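Local coordinates for protein catalase-3 (Neurospora crassa, PDB 4AJ9) that breaks hydrogen peroxide down to water and oxygen with a heme cofactor, and so probably protects the cell from peroxide damage, at residues G535-T540 with V588-G593; G593-F598 with V630-K635. One frame throughout, in Å; residues are numbered along the deposited sequence.

Contact 1. Residues G535-T540 with V588-G593; sequences GVLSTT and VVVAEG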
loop_
_atom_site.group_PDB
_atom_site.type_symbol
_atom_site.label_atom_id
_atom_site.label_comp_id
_atom_site.label_asym_id
_atom_site.label_seq_id
_atom_site.Cartn_x
_atom_site.Cartn_y
_atom_site.Cartn_z
ATOM N N GLY C 535 -2.761 -46.185 14.494
ATOM C CA GLY C 535 -2.835 -46.759 13.171
ATOM C C GLY C 535 -2.942 -48.268 13.289
ATOM O O GLY C 535 -2.038 -48.924 13.803
ATOM N N VAL C 536 -4.054 -48.822 12.830
ATOM C CA VAL C 536 -4.211 -50.270 12.824
ATOM C C VAL C 536 -3.893 -50.807 11.431
ATOM O O VAL C 536 -4.616 -50.526 10.475
ATOM C CB VAL C 536 -5.631 -50.664 13.209
ATOM C CG1 VAL C 536 -5.779 -52.180 13.182
ATOM C CG2 VAL C 536 -5.976 -50.108 14.578
ATOM N N LEU C 537 -2.795 -51.550 11.323
ATOM C CA LEU C 537 -2.372 -52.144 10.060
ATOM C C LEU C 537 -3.135 -53.441 9.792
ATOM O O LEU C 537 -2.962 -54.428 10.511
ATOM C CB LEU C 537 -0.870 -52.428 10.092
ATOM C CG LEU C 537 -0.018 -51.262 10.601
ATOM C CD1 LEU C 537 1.466 -51.489 10.329
ATOM C CD2 LEU C 537 -0.494 -49.976 9.940
ATOM N N SER C 538 -3.969 -53.438 8.755
ATOM C CA SER C 538 -4.793 -54.598 8.415
ATOM C C SER C 538 -4.621 -55.036 6.961
ATOM O O SER C 538 -3.651 -54.667 6.293
ATOM C CB SER C 538 -6.272 -54.304 8.708
ATOM O OG SER C 538 -7.064 -55.486 8.649
ATOM N N THR C 539 -5.576 -55.819 6.469
ATOM C CA THR C 539 -5.517 -56.313 5.101
ATOM C C THR C 539 -6.917 -56.622 4.601
ATOM O O THR C 539 -7.802 -56.925 5.398
ATOM C CB THR C 539 -4.601 -57.557 4.979
ATOM O OG1 THR C 539 -4.631 -58.055 3.635
ATOM C CG2 THR C 539 -5.042 -58.662 5.943
ATOM N N THR C 540 -7.125 -56.528 3.286
ATOM C CA THR C 540 -8.443 -56.792 2.713
ATOM C C THR C 540 -8.715 -58.290 2.584
ATOM O O THR C 540 -9.858 -58.708 2.403
ATOM C CB THR C 540 -8.636 -56.096 1.342
ATOM O OG1 THR C 540 -7.625 -56.531 0.428
ATOM C CG2 THR C 540 -8.543 -54.584 1.504
ATOM N N VAL C 588 1.156 -47.875 16.776
ATOM C CA VAL C 588 0.925 -48.692 15.586
ATOM C C VAL C 588 0.613 -50.136 15.984
ATOM O O VAL C 588 1.387 -50.775 16.691
ATOM C CB VAL C 588 2.132 -48.664 14.635
ATOM C CG1 VAL C 588 1.893 -49.583 13.443
ATOM C CG2 VAL C 588 2.385 -47.246 14.171
ATOM N N VAL C 589 -0.533 -50.642 15.544
ATOM C CA VAL C 589 -0.935 -51.995 15.909
ATOM C C VAL C 589 -1.281 -52.839 14.687
ATOM O O VAL C 589 -2.110 -52.451 13.865
ATOM C CB VAL C 589 -2.123 -51.991 16.892
ATOM C CG1 VAL C 589 -1.695 -51.426 18.236
ATOM C CG2 VAL C 589 -3.283 -51.194 16.323
ATOM N N VAL C 590 -0.633 -53.993 14.573
ATOM C CA VAL C 590 -0.910 -54.904 13.474
ATOM C C VAL C 590 -2.090 -55.782 13.870
ATOM O O VAL C 590 -2.052 -56.452 14.903
ATOM C CB VAL C 590 0.315 -55.744 13.119
ATOM C CG1 VAL C 590 0.110 -56.441 11.777
ATOM C CG2 VAL C 590 1.539 -54.853 13.060
ATOM N N ALA C 591 -3.151 -55.740 13.068
ATOM C CA ALA C 591 -4.338 -56.549 13.329
ATOM C C ALA C 591 -4.072 -57.985 12.911
ATOM O O ALA C 591 -3.338 -58.230 11.957
ATOM C CB ALA C 591 -5.559 -55.990 12.586
ATOM N N GLU C 592 -4.660 -58.935 13.631
ATOM C CA GLU C 592 -4.422 -60.345 13.330
ATOM C C GLU C 592 -4.704 -60.645 11.867
ATOM O O GLU C 592 -5.746 -60.261 11.340
ATOM C CB GLU C 592 -5.263 -61.250 14.222
ATOM C CG GLU C 592 -4.919 -62.718 14.061
ATOM C CD GLU C 592 -5.493 -63.576 15.166
ATOM O OE1 GLU C 592 -6.639 -63.308 15.591
ATOM O OE2 GLU C 592 -4.789 -64.507 15.616
ATOM N N GLY C 593 -3.762 -61.320 11.215
ATOM C CA GLY C 593 -3.913 -61.689 9.820
ATOM C C GLY C 593 -3.122 -60.782 8.898
ATOM O O GLY C 593 -2.769 -61.163 7.783
#
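Val536 and Leu537 meet Val588 to Ala591 in a parallel beta pairing, deep in the C-terminal domain, between two neighbouring inner strands of its six-stranded parallel sheet. Three backbone bonds run along it: Val589 N gives to Gly535 O, Leu537 N to Val589 O, and Ala591 N to Leu537 O at 2.9 Å, which carries the pairing one residue past the second strand. On one face Val536 CG2 faces Val589 CG2, an approach that is doubtful in detail because Val589 is modelled in two conformers, while Val536 CG1, anti to its backbone N (chi1 179°), reaches Ala591 CB at 3.9 Å; helix 544-557 covers Val536 through Leu551. Strand order 3-2-1-4-5-6, with the first strand beside the fourth, gives the sheet a Rossmann-like topology, consistent with the class I glutamine amidotransferase-like fold of this domain. The opposite face carries Leu537, whose CD1 lies 3.7 Å from Val588 CG1, their side chains crossing obliquely, with Ile616 of helix 612-622 touching both. Beyond the strand ends Thr539 CG2 comes to 3.8 Å from Gly593 O, and Thr539 OG1 turns to Glu567. Ser544 OG ties both loops, bonding Ser538 OG and Glu592 O.

Contact 2. Residues G593-F598 with V630-K635; sequences GAERVF and VGSAKK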
loop_
_atom_site.group_PDB
_atom_site.type_symbol
_atom_site.label_atom_id
_atom_site.label_comp_id
_atom_site.label_asym_id
_atom_site.label_seq_id
_atom_site.Cartn_x
_atom_site.Cartn_y
_atom_site.Cartn_z
ATOM N N GLY C 593 -3.762 -61.320 11.215
ATOM C CA GLY C 593 -3.913 -61.689 9.820
ATOM C C GLY C 593 -3.122 -60.782 8.898
ATOM O O GLY C 593 -2.769 -61.163 7.783
ATOM N N ALA C 594 -2.835 -59.573 9.366
ATOM C CA ALA C 594 -2.136 -58.600 8.539
ATOM C C ALA C 594 -0.664 -58.957 8.360
ATOM O O ALA C 594 0.029 -58.340 7.560
ATOM C CB ALA C 594 -2.279 -57.201 9.129
ATOM N N GLU C 595 -0.186 -59.954 9.102
ATOM C CA GLU C 595 1.197 -60.399 8.944
ATOM C C GLU C 595 1.484 -60.765 7.489
ATOM O O GLU C 595 2.634 -60.737 7.039
ATOM C CB GLU C 595 1.510 -61.578 9.877
ATOM C CG GLU C 595 0.710 -62.844 9.608
ATOM C CD GLU C 595 -0.564 -62.932 10.422
ATOM O OE1 GLU C 595 -1.043 -61.889 10.916
ATOM O OE2 GLU C 595 -1.087 -64.055 10.572
ATOM N N ARG C 596 0.432 -61.088 6.747
ATOM C CA ARG C 596 0.581 -61.452 5.337
ATOM C C ARG C 596 1.136 -60.341 4.431
ATOM O O ARG C 596 1.581 -60.615 3.312
ATOM C CB ARG C 596 -0.741 -61.986 4.770
ATOM C CG ARG C 596 -1.901 -61.006 4.833
ATOM C CD ARG C 596 -3.049 -61.512 3.974
ATOM N NE ARG C 596 -2.580 -61.832 2.630
ATOM C CZ ARG C 596 -2.615 -60.988 1.603
ATOM N NH1 ARG C 596 -3.118 -59.768 1.754
ATOM N NH2 ARG C 596 -2.151 -61.368 0.421
ATOM N N VAL C 597 1.110 -59.093 4.893
ATOM C CA VAL C 597 1.619 -57.998 4.060
ATOM C C VAL C 597 3.014 -57.581 4.488
ATOM O O VAL C 597 3.582 -56.629 3.955
ATOM C CB VAL C 597 0.661 -56.777 4.018
ATOM C CG1 VAL C 597 -0.718 -57.204 3.534
ATOM C CG2 VAL C 597 0.579 -56.092 5.380
ATOM N N PHE C 598 3.576 -58.323 5.439
ATOM C CA PHE C 598 4.938 -58.066 5.902
ATOM C C PHE C 598 5.977 -58.974 5.249
ATOM O O PHE C 598 7.176 -58.756 5.404
ATOM C CB PHE C 598 5.011 -58.166 7.429
ATOM C CG PHE C 598 4.256 -57.079 8.126
ATOM C CD1 PHE C 598 2.875 -57.106 8.170
ATOM C CD2 PHE C 598 4.922 -56.014 8.702
ATOM C CE1 PHE C 598 2.163 -56.096 8.795
ATOM C CE2 PHE C 598 4.215 -55.004 9.332
ATOM C CZ PHE C 598 2.838 -55.048 9.373
ATOM N N VAL C 630 -1.813 -58.260 17.273
ATOM C CA VAL C 630 -2.797 -59.187 17.827
ATOM C C VAL C 630 -2.624 -60.598 17.278
ATOM O O VAL C 630 -2.471 -60.795 16.072
ATOM C CB VAL C 630 -4.238 -58.722 17.555
ATOM C CG1 VAL C 630 -5.225 -59.605 18.308
ATOM C CG2 VAL C 630 -4.407 -57.281 17.971
ATOM N N GLY C 631 -2.640 -61.574 18.179
ATOM C CA GLY C 631 -2.543 -62.971 17.808
ATOM C C GLY C 631 -1.423 -63.277 16.836
ATOM O O GLY C 631 -0.253 -62.984 17.089
ATOM N N SER C 632 -1.788 -63.876 15.710
ATOM C CA SER C 632 -0.808 -64.317 14.724
ATOM C C SER C 632 0.002 -63.160 14.146
ATOM O O SER C 632 1.096 -63.369 13.629
ATOM C CB SER C 632 -1.497 -65.082 13.596
ATOM O OG SER C 632 -2.425 -64.254 12.912
ATOM N N ALA C 633 -0.530 -61.942 14.236
ATOM C CA ALA C 633 0.172 -60.777 13.689
ATOM C C ALA C 633 1.534 -60.553 14.343
ATOM O O ALA C 633 2.372 -59.827 13.815
ATOM C CB ALA C 633 -0.692 -59.518 13.781
ATOM N N LYS C 634 1.773 -61.191 15.484
ATOM C CA LYS C 634 3.097 -61.125 16.096
ATOM C C LYS C 634 4.205 -61.480 15.100
ATOM O O LYS C 634 5.363 -61.115 15.290
ATOM C CB LYS C 634 3.190 -62.018 17.341
ATOM C CG LYS C 634 3.105 -63.511 17.074
ATOM C CD LYS C 634 3.163 -64.274 18.388
ATOM C CE LYS C 634 3.136 -65.775 18.179
ATOM N NZ LYS C 634 3.235 -66.496 19.475
ATOM N N LYS C 635 3.847 -62.190 14.036
ATOM C CA LYS C 635 4.814 -62.517 12.996
ATOM C C LYS C 635 5.362 -61.239 12.345
ATOM O O LYS C 635 6.514 -61.202 11.918
ATOM C CB LYS C 635 4.186 -63.442 11.950
ATOM C CG LYS C 635 5.124 -64.517 11.410
ATOM C CD LYS C 635 6.264 -63.924 10.589
ATOM C CE LYS C 635 7.261 -64.997 10.159
ATOM N NZ LYS C 635 6.604 -66.126 9.438
#
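Glu595 reaches across to Ser632 and lays its carboxylate against the first turn that follows strand 627-630. Its CG sits between the backbone N and the carbonyl carbon (chi1 63°), and a bend at chi2 (-92°) swings CD back toward the start of its own segment. The two carboxylate oxygens then do different work. OE2 accepts a bond of 2.7 Å from Ser632 OG, which comes in on the syn side, 27° out of the carboxylate plane. OE1 lies 3.2 Å from Ala633 CA and 3.7 Å from Ala633 CB, and on its own side of the contact takes a weak bond from Gly593 N at 2.8 Å. The acid is therefore held through both oxygens, one to each segment, and this should limit rotation of the group. Lower down the side chain the contact is apolar, Glu595 CB standing 3.9 Å from Lys635 CB, while the end of the lysine leads away. An alanine in place of Glu595 would probably leave Ser632 OG and Gly593 N without this acceptor and open a gap beside Ala633. Glu592 OE2 bonds Ser632 N, so that the serine is met by one acid at its hydroxyl and another at its backbone, and Phe598 packs against helices 612-622 and 634-639. The arrangement joins two short 3-10 turns that follow adjacent parallel strands, 587-590 and 627-630, at the C-terminal ends of the strands in a class I glutamine amidotransferase-like fold.

Contact 1 belongs to the core and contact 2 to the surface, yet both involve the chain that leaves strand 587-590. Gly593 belongs to both, closing the first and opening the second, and the two centres lie 8 Å apart. In contact 1 backbone bonds and valine and leucine side chains carry the pairing; in contact 2 a single carboxylate does most of the work, where strands have given way to turns. Direct links join them: Val590 O and Val630 N, 3.0 Å apart, probably bond and extend the sheet toward strand 627-630, and Arg596 NH1 probably bonds Thr539 OG1. Ala594 CB also packs on Leu537 O.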